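Local coordinates for protein nitrite transporter NirC (PDB 4FC4) that carries nitrite across the bacterial inner membrane, in both directions, as a pentameric channel of the formate/nitrite transporter family, at residues Leu69-Ile74 and Lys179-Ile183; Thr88-Ala93 and Gly242-Tyr247. All coordinates share one frame; numbering follows the deposited sequence.

Contact 1. Residues Leu69-Ile74 and Lys179-Ile183; sequences LTLVII and KFLAI
I183 pushes its two branches between L69, T70 and I73 of the facing helix. Its CG2 methyl lies 3.6 Å from L69 CB and 3.7 Å from T70 OG1. The longer branch runs the other way: CG1 stands anti to the carbonyl carbon (chi1 -64°), and the nearly extended chain carries CD1 to meet I73 CD1 tip to tip at 3.5 Å. I183 thus touches L69, T70 and I73 at once.

One turn earlier, F180 crosses T70 and I74 at about a right angle. T70 CG2 comes 3.5 Å from F180 CE2, and I74 CD1 comes 3.9 Å from F180 CE1, across the ring from CE2. Both methyls lie on the same side of the ring plane and approach it obliquely. The aliphatic part of K179 also passes near I74 CD1.

No direct hydrogen bond joins the segments. A single water does so instead. It donates to T70 OG1 at 2.7 Å and to the F180 carbonyl O at 2.9 Å. T70 OG1 is also hydrogen-bonded to the G66 carbonyl, one turn back, so this buried hydroxyl has two partners.

The axes of the two segments pass 10.1 Å apart at 138°, nearer antiparallel than parallel. I73 and I74 lie in a wider pi-type turn, 71-74. Helix 150-172 packs on L69 and I73. A second subunit reaches T70 with W185 and F180 with A178, and its R173 binds the I74 carbonyl, so this helix pair lies at a subunit interface.

Contact 2. Residues Thr88-Ala93 and Gly242-Tyr247; sequences TLGVKA and GLGYWY
W246 has its CG anti to the backbone N (chi1 -174°), which turns the indole toward helix 80-93. K92 bends at chi2, and the bend brings its methylene chain over one indole face. K92 CD sits 3.6 Å from the centroid of the five-membered ring and 13° off the ring normal, a CH-pi contact. K92 CB lies over the same indole. The far corner of the indole reaches the end of the helix, where W246 CH2 is 3.5 Å from the K92 carbonyl O. A93 CB touches W246 CZ3 more loosely, at 4.4 Å.

Farther along the lysine, CE comes within 4.0 Å of Y247 OH. The Y247 ring in turn has W246 CD1 over one face, so K92, the W246 indole and the Y247 ring each touch the other two.

Deeper in, the helices come close at G242, whose CA is 5.5 Å from L89 CA. G242 has no side chain, and T88 CG2 rests 3.8 Å from its CA. L89 CD2 lies 3.3 Å from the G242 carbonyl O. L243 CD1 meets T88 CG2 at about a right angle. The T88 hydroxyl is hydrogen-bonded to the T84 carbonyl within its own helix.

I6 of helix 3-22 touches both L89 and W246. Y247 packs on L25 of the third subunit.

The segment axes are 42° apart in direction. The helices pack at a glycine, with one lysine laid against two aromatic rings at the more exposed end, in the all-helical membrane fold of the formate/nitrite transporters.

How the contacts relate
The two contacts alternate along the chain: 69-74, 88-93, 179-183, then 242-247. Helices 67-75 and 80-93 follow each other, and each pairs with a helix from much later in the sequence. These long-range pairings tie early and late helices into one bundle. The two contact centres are about 22 Å apart, and the nearest atoms of the contacts are about 12 Å apart, so they do not touch. Contact 1 is buried, its centre about 12 Å from the centre of the chain. Contact 2 is partly buried, its centre about 20 Å from the chain centre. Both reach the third subunit, while contact 1 also packs against the second. Packing within the chain therefore continues into the pentamer.

Contact 1. Residues Leu69-Ile74 and Lys179-Ile183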
ATOM      1  N   LEU B  69       4.487 -13.595  10.180  1.00 37.89           N
ATOM      2  CA  LEU B  69       4.322 -13.024  11.513  1.00 36.61           C
ATOM      3  C   LEU B  69       2.983 -12.344  11.668  1.00 35.15           C
ATOM      4  O   LEU B  69       2.471 -12.249  12.800  1.00 37.57           O
ATOM      5  CB  LEU B  69       5.464 -12.103  11.855  1.00 38.19           C
ATOM      6  CG  LEU B  69       5.554 -11.727  13.325  1.00 45.55           C
ATOM      7  CD1 LEU B  69       5.887 -12.911  14.260  1.00 37.36           C
ATOM      8  CD2 LEU B  69       6.599 -10.608  13.394  1.00 44.24           C
ATOM      9  N   THR B  70       2.412 -11.899  10.549  1.00 30.39           N
ATOM     10  CA  THR B  70       1.054 -11.388  10.562  1.00 32.93           C
ATOM     11  C   THR B  70       0.058 -12.421  11.094  1.00 37.99           C
ATOM     12  O   THR B  70      -0.732 -12.084  11.981  1.00 45.58           O
ATOM     13  CB  THR B  70       0.603 -10.931   9.184  1.00 29.63           C
ATOM     14  OG1 THR B  70       1.531  -9.947   8.680  1.00 28.49           O
ATOM     15  CG2 THR B  70      -0.800 -10.394   9.261  1.00 32.15           C
ATOM     16  N   LEU B  71       0.117 -13.657  10.584  1.00 39.47           N
ATOM     17  CA  LEU B  71      -0.652 -14.780  11.125  1.00 37.58           C
ATOM     18  C   LEU B  71      -0.372 -14.970  12.594  1.00 38.40           C
ATOM     19  O   LEU B  71      -1.268 -14.978  13.388  1.00 38.69           O
ATOM     20  CB  LEU B  71      -0.380 -16.097  10.346  1.00 36.38           C
ATOM     21  CG  LEU B  71      -0.825 -16.154   8.858  1.00 37.13           C
ATOM     22  CD1 LEU B  71      -0.464 -17.487   8.210  1.00 30.59           C
ATOM     23  CD2 LEU B  71      -2.315 -15.820   8.673  1.00 30.30           C
ATOM     24  N   VAL B  72       0.884 -15.192  12.946  1.00 41.26           N
ATOM     25  CA  VAL B  72       1.264 -15.420  14.336  1.00 38.57           C
ATOM     26  C   VAL B  72       0.654 -14.359  15.275  1.00 40.46           C
ATOM     27  O   VAL B  72       0.076 -14.711  16.302  1.00 38.74           O
ATOM     28  CB  VAL B  72       2.829 -15.488  14.481  1.00 38.68           C
ATOM     29  CG1 VAL B  72       3.258 -15.492  15.956  1.00 40.05           C
ATOM     30  CG2 VAL B  72       3.374 -16.749  13.801  1.00 33.03           C
ATOM     31  N   ILE B  73       0.669 -13.070  14.879  1.00 39.72           N
ATOM     32  CA  ILE B  73       0.321 -12.019  15.853  1.00 39.26           C
ATOM     33  C   ILE B  73      -1.177 -11.711  15.861  1.00 37.54           C
ATOM     34  O   ILE B  73      -1.796 -11.536  16.909  1.00 38.95           O
ATOM     35  CB  ILE B  73       1.125 -10.724  15.612  1.00 37.95           C
ATOM     36  CG1 ILE B  73       2.643 -10.939  15.853  1.00 40.29           C
ATOM     37  CG2 ILE B  73       0.587  -9.586  16.459  1.00 32.69           C
ATOM     38  CD1 ILE B  73       3.470  -9.717  15.471  1.00 35.35           C
ATOM     39  N   ILE B  74      -1.762 -11.705  14.677  1.00 38.43           N
ATOM     40  CA  ILE B  74      -3.101 -11.208  14.475  1.00 34.88           C
ATOM     41  C   ILE B  74      -4.097 -12.354  14.589  1.00 37.25           C
ATOM     42  O   ILE B  74      -5.101 -12.177  15.213  1.00 36.38           O
ATOM     43  CB  ILE B  74      -3.224 -10.519  13.139  1.00 34.79           C
ATOM     44  CG1 ILE B  74      -2.130  -9.438  13.071  1.00 36.15           C
ATOM     45  CG2 ILE B  74      -4.663  -9.974  12.910  1.00 29.18           C
ATOM     46  CD1 ILE B  74      -2.497  -8.093  13.743  1.00 36.47           C
ATOM     47  N   LYS B 179       0.217  -2.158  12.649  1.00 34.27           N
ATOM     48  CA  LYS B 179       0.808  -3.417  13.070  1.00 42.28           C
ATOM     49  C   LYS B 179       1.334  -4.179  11.851  1.00 40.53           C
ATOM     50  O   LYS B 179       2.423  -4.754  11.922  1.00 40.47           O
ATOM     51  CB  LYS B 179      -0.195  -4.312  13.821  1.00 41.69           C
ATOM     52  CG  LYS B 179      -0.566  -3.785  15.175  1.00 42.30           C
ATOM     53  CD  LYS B 179      -1.929  -4.310  15.574  1.00 51.41           C
ATOM     54  CE  LYS B 179      -1.920  -4.983  16.940  1.00 50.17           C
ATOM     55  NZ  LYS B 179      -1.834  -3.971  18.046  1.00 56.02           N
ATOM     56  N   PHE B 180       0.549  -4.184  10.762  1.00 36.10           N
ATOM     57  CA  PHE B 180       0.818  -5.024   9.600  1.00 36.87           C
ATOM     58  C   PHE B 180       2.045  -4.510   8.849  1.00 38.80           C
ATOM     59  O   PHE B 180       2.890  -5.290   8.437  1.00 37.43           O
ATOM     60  CB  PHE B 180      -0.357  -5.031   8.658  1.00 35.56           C
ATOM     61  CG  PHE B 180      -1.559  -5.867   9.100  1.00 37.62           C
ATOM     62  CD1 PHE B 180      -2.421  -5.431  10.127  1.00 36.36           C
ATOM     63  CD2 PHE B 180      -1.921  -6.990   8.368  1.00 35.57           C
ATOM     64  CE1 PHE B 180      -3.556  -6.146  10.494  1.00 37.99           C
ATOM     65  CE2 PHE B 180      -3.040  -7.725   8.727  1.00 38.80           C
ATOM     66  CZ  PHE B 180      -3.874  -7.312   9.787  1.00 40.80           C
ATOM     67  N   LEU B 181       2.120  -3.188   8.686  1.00 37.64           N
ATOM     68  CA  LEU B 181       3.291  -2.509   8.171  1.00 40.07           C
ATOM     69  C   LEU B 181       4.555  -2.718   8.982  1.00 40.27           C
ATOM     70  O   LEU B 181       5.663  -2.938   8.385  1.00 38.08           O
ATOM     71  CB  LEU B 181       3.013  -1.031   8.007  1.00 40.55           C
ATOM     72  CG  LEU B 181       2.492  -0.712   6.607  1.00 46.85           C
ATOM     73  CD1 LEU B 181       1.461  -1.692   6.089  1.00 44.24           C
ATOM     74  CD2 LEU B 181       2.009   0.730   6.460  1.00 47.03           C
ATOM     75  N   ALA B 182       4.444  -2.651  10.317  1.00 38.70           N
ATOM     76  CA  ALA B 182       5.668  -2.875  11.159  1.00 37.15           C
ATOM     77  C   ALA B 182       6.231  -4.243  10.881  1.00 37.26           C
ATOM     78  O   ALA B 182       7.439  -4.425  10.683  1.00 43.37           O
ATOM     79  CB  ALA B 182       5.357  -2.729  12.645  1.00 35.56           C
ATOM     80  N   ILE B 183       5.329  -5.223  10.892  1.00 40.41           N
ATOM     81  CA  ILE B 183       5.639  -6.630  10.635  1.00 39.13           C
ATOM     82  C   ILE B 183       6.219  -6.816   9.197  1.00 35.85           C
ATOM     83  O   ILE B 183       7.283  -7.385   9.011  1.00 35.66           O
ATOM     84  CB  ILE B 183       4.370  -7.504  10.840  1.00 39.51           C
ATOM     85  CG1 ILE B 183       3.890  -7.463  12.321  1.00 40.33           C
ATOM     86  CG2 ILE B 183       4.667  -8.923  10.351  1.00 39.95           C
ATOM     87  CD1 ILE B 183       2.482  -8.085  12.553  1.00 39.43           C
TER
HETATM   88  O   HOH W   1       1.641  -7.603   7.318  1.00 33.91           O

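Contact 2. Residues Thr88-Ala93 and Gly242-Tyr247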
ATOM      1  N   THR B  88      11.551 -12.558  29.145  1.00 58.42           N
ATOM      2  CA  THR B  88      12.666 -11.830  29.740  1.00 59.75           C
ATOM      3  C   THR B  88      12.103 -10.655  30.544  1.00 61.96           C
ATOM      4  O   THR B  88      12.403 -10.513  31.768  1.00 66.30           O
ATOM      5  CB  THR B  88      13.657 -11.344  28.648  1.00 59.36           C
ATOM      6  OG1 THR B  88      14.412 -12.476  28.183  1.00 59.91           O
ATOM      7  CG2 THR B  88      14.602 -10.271  29.186  1.00 57.24           C
ATOM      8  N   LEU B  89      11.287  -9.847  29.859  1.00 55.41           N
ATOM      9  CA  LEU B  89      10.596  -8.718  30.454  1.00 55.02           C
ATOM     10  C   LEU B  89       9.737  -9.179  31.614  1.00 56.60           C
ATOM     11  O   LEU B  89       9.648  -8.482  32.623  1.00 62.47           O
ATOM     12  CB  LEU B  89       9.765  -7.939  29.396  1.00 51.42           C
ATOM     13  CG  LEU B  89      10.687  -7.208  28.404  1.00 49.90           C
ATOM     14  CD1 LEU B  89       9.953  -6.541  27.254  1.00 47.58           C
ATOM     15  CD2 LEU B  89      11.504  -6.158  29.143  1.00 50.71           C
ATOM     16  N   GLY B  90       9.107 -10.345  31.492  1.00 55.75           N
ATOM     17  CA  GLY B  90       8.341 -10.937  32.618  1.00 56.57           C
ATOM     18  C   GLY B  90       9.192 -11.221  33.853  1.00 58.46           C
ATOM     19  O   GLY B  90       8.806 -10.850  34.987  1.00 57.70           O
ATOM     20  N   VAL B  91      10.364 -11.833  33.649  1.00 56.08           N
ATOM     21  CA  VAL B  91      11.289 -12.078  34.789  1.00 58.17           C
ATOM     22  C   VAL B  91      11.718 -10.736  35.385  1.00 58.27           C
ATOM     23  O   VAL B  91      11.666 -10.546  36.598  1.00 59.17           O
ATOM     24  CB  VAL B  91      12.516 -12.956  34.380  1.00 57.94           C
ATOM     25  CG1 VAL B  91      13.531 -13.056  35.506  1.00 57.79           C
ATOM     26  CG2 VAL B  91      12.061 -14.354  33.929  1.00 57.05           C
ATOM     27  N   LYS B  92      12.095  -9.795  34.522  1.00 56.89           N
ATOM     28  CA  LYS B  92      12.551  -8.472  34.964  1.00 58.87           C
ATOM     29  C   LYS B  92      11.451  -7.685  35.730  1.00 62.90           C
ATOM     30  O   LYS B  92      11.712  -7.073  36.764  1.00 64.33           O
ATOM     31  CB  LYS B  92      13.136  -7.686  33.762  1.00 57.34           C
ATOM     32  CG  LYS B  92      14.627  -7.966  33.487  1.00 56.67           C
ATOM     33  CD  LYS B  92      15.491  -7.147  34.452  1.00 59.12           C
ATOM     34  CE  LYS B  92      16.826  -7.794  34.777  1.00 60.99           C
ATOM     35  NZ  LYS B  92      17.042  -7.736  36.232  1.00 64.29           N
ATOM     36  N   ALA B  93      10.202  -7.743  35.264  1.00 63.23           N
ATOM     37  CA  ALA B  93       9.094  -7.060  35.943  1.00 62.80           C
ATOM     38  C   ALA B  93       8.628  -7.764  37.213  1.00 65.90           C
ATOM     39  O   ALA B  93       7.923  -7.175  38.027  1.00 70.04           O
ATOM     40  CB  ALA B  93       7.927  -6.923  34.999  1.00 65.00           C
ATOM     41  N   GLY B 242      14.751  -7.454  25.198  1.00 49.22           N
ATOM     42  CA  GLY B 242      14.313  -7.530  26.597  1.00 50.22           C
ATOM     43  C   GLY B 242      15.132  -6.644  27.510  1.00 53.24           C
ATOM     44  O   GLY B 242      14.616  -5.695  28.165  1.00 56.45           O
ATOM     45  N   LEU B 243      16.423  -6.933  27.568  1.00 52.30           N
ATOM     46  CA  LEU B 243      17.264  -6.222  28.502  1.00 52.34           C
ATOM     47  C   LEU B 243      17.543  -4.829  27.973  1.00 51.32           C
ATOM     48  O   LEU B 243      17.568  -3.889  28.737  1.00 52.61           O
ATOM     49  CB  LEU B 243      18.541  -7.001  28.769  1.00 53.59           C
ATOM     50  CG  LEU B 243      18.690  -7.671  30.122  1.00 57.44           C
ATOM     51  CD1 LEU B 243      17.415  -8.363  30.563  1.00 56.84           C
ATOM     52  CD2 LEU B 243      19.892  -8.620  30.129  1.00 54.99           C
ATOM     53  N   GLY B 244      17.706  -4.700  26.655  1.00 51.69           N
ATOM     54  CA  GLY B 244      17.820  -3.372  26.015  1.00 51.58           C
ATOM     55  C   GLY B 244      16.760  -2.376  26.459  1.00 50.22           C
ATOM     56  O   GLY B 244      17.068  -1.311  26.998  1.00 52.76           O
ATOM     57  N   TYR B 245      15.499  -2.737  26.268  1.00 47.60           N
ATOM     58  CA  TYR B 245      14.419  -1.794  26.591  1.00 49.01           C
ATOM     59  C   TYR B 245      14.178  -1.619  28.085  1.00 51.10           C
ATOM     60  O   TYR B 245      13.848  -0.516  28.548  1.00 52.36           O
ATOM     61  CB  TYR B 245      13.151  -2.080  25.810  1.00 46.83           C
ATOM     62  CG  TYR B 245      13.203  -1.461  24.410  1.00 44.04           C
ATOM     63  CD1 TYR B 245      13.092  -0.083  24.257  1.00 44.34           C
ATOM     64  CD2 TYR B 245      13.310  -2.250  23.258  1.00 43.04           C
ATOM     65  CE1 TYR B 245      13.108   0.529  23.009  1.00 44.60           C
ATOM     66  CE2 TYR B 245      13.307  -1.642  21.972  1.00 43.59           C
ATOM     67  CZ  TYR B 245      13.231  -0.245  21.877  1.00 44.18           C
ATOM     68  OH  TYR B 245      13.259   0.428  20.701  1.00 44.95           O
ATOM     69  N   TRP B 246      14.419  -2.686  28.838  1.00 52.01           N
ATOM     70  CA  TRP B 246      14.449  -2.594  30.293  1.00 54.37           C
ATOM     71  C   TRP B 246      15.395  -1.518  30.785  1.00 55.82           C
ATOM     72  O   TRP B 246      14.988  -0.659  31.535  1.00 54.25           O
ATOM     73  CB  TRP B 246      14.752  -3.935  30.950  1.00 54.60           C
ATOM     74  CG  TRP B 246      14.641  -3.836  32.450  1.00 58.16           C
ATOM     75  CD1 TRP B 246      15.679  -3.658  33.377  1.00 58.04           C
ATOM     76  CD2 TRP B 246      13.403  -3.862  33.255  1.00 58.88           C
ATOM     77  NE1 TRP B 246      15.181  -3.592  34.642  1.00 60.67           N
ATOM     78  CE2 TRP B 246      13.820  -3.698  34.644  1.00 61.09           C
ATOM     79  CE3 TRP B 246      12.043  -4.000  32.968  1.00 59.52           C
ATOM     80  CZ2 TRP B 246      12.898  -3.694  35.697  1.00 62.87           C
ATOM     81  CZ3 TRP B 246      11.117  -3.976  34.035  1.00 60.65           C
ATOM     82  CH2 TRP B 246      11.543  -3.838  35.376  1.00 60.97           C
ATOM     83  N   TYR B 247      16.645  -1.499  30.329  1.00 58.59           N
ATOM     84  CA  TYR B 247      17.573  -0.440  30.800  1.00 61.23           C
ATOM     85  C   TYR B 247      17.422   0.924  30.116  1.00 62.02           C
ATOM     86  O   TYR B 247      18.121   1.846  30.481  1.00 63.47           O
ATOM     87  CB  TYR B 247      19.018  -0.918  30.754  1.00 59.94           C
ATOM     88  CG  TYR B 247      19.237  -2.019  31.741  1.00 62.00           C
ATOM     89  CD1 TYR B 247      19.316  -1.739  33.125  1.00 64.11           C
ATOM     90  CD2 TYR B 247      19.321  -3.352  31.317  1.00 60.80           C
ATOM     91  CE1 TYR B 247      19.494  -2.747  34.063  1.00 64.28           C
ATOM     92  CE2 TYR B 247      19.515  -4.372  32.252  1.00 63.02           C
ATOM     93  CZ  TYR B 247      19.598  -4.056  33.613  1.00 64.43           C
ATOM     94  OH  TYR B 247      19.754  -5.065  34.518  1.00 66.79           O
TER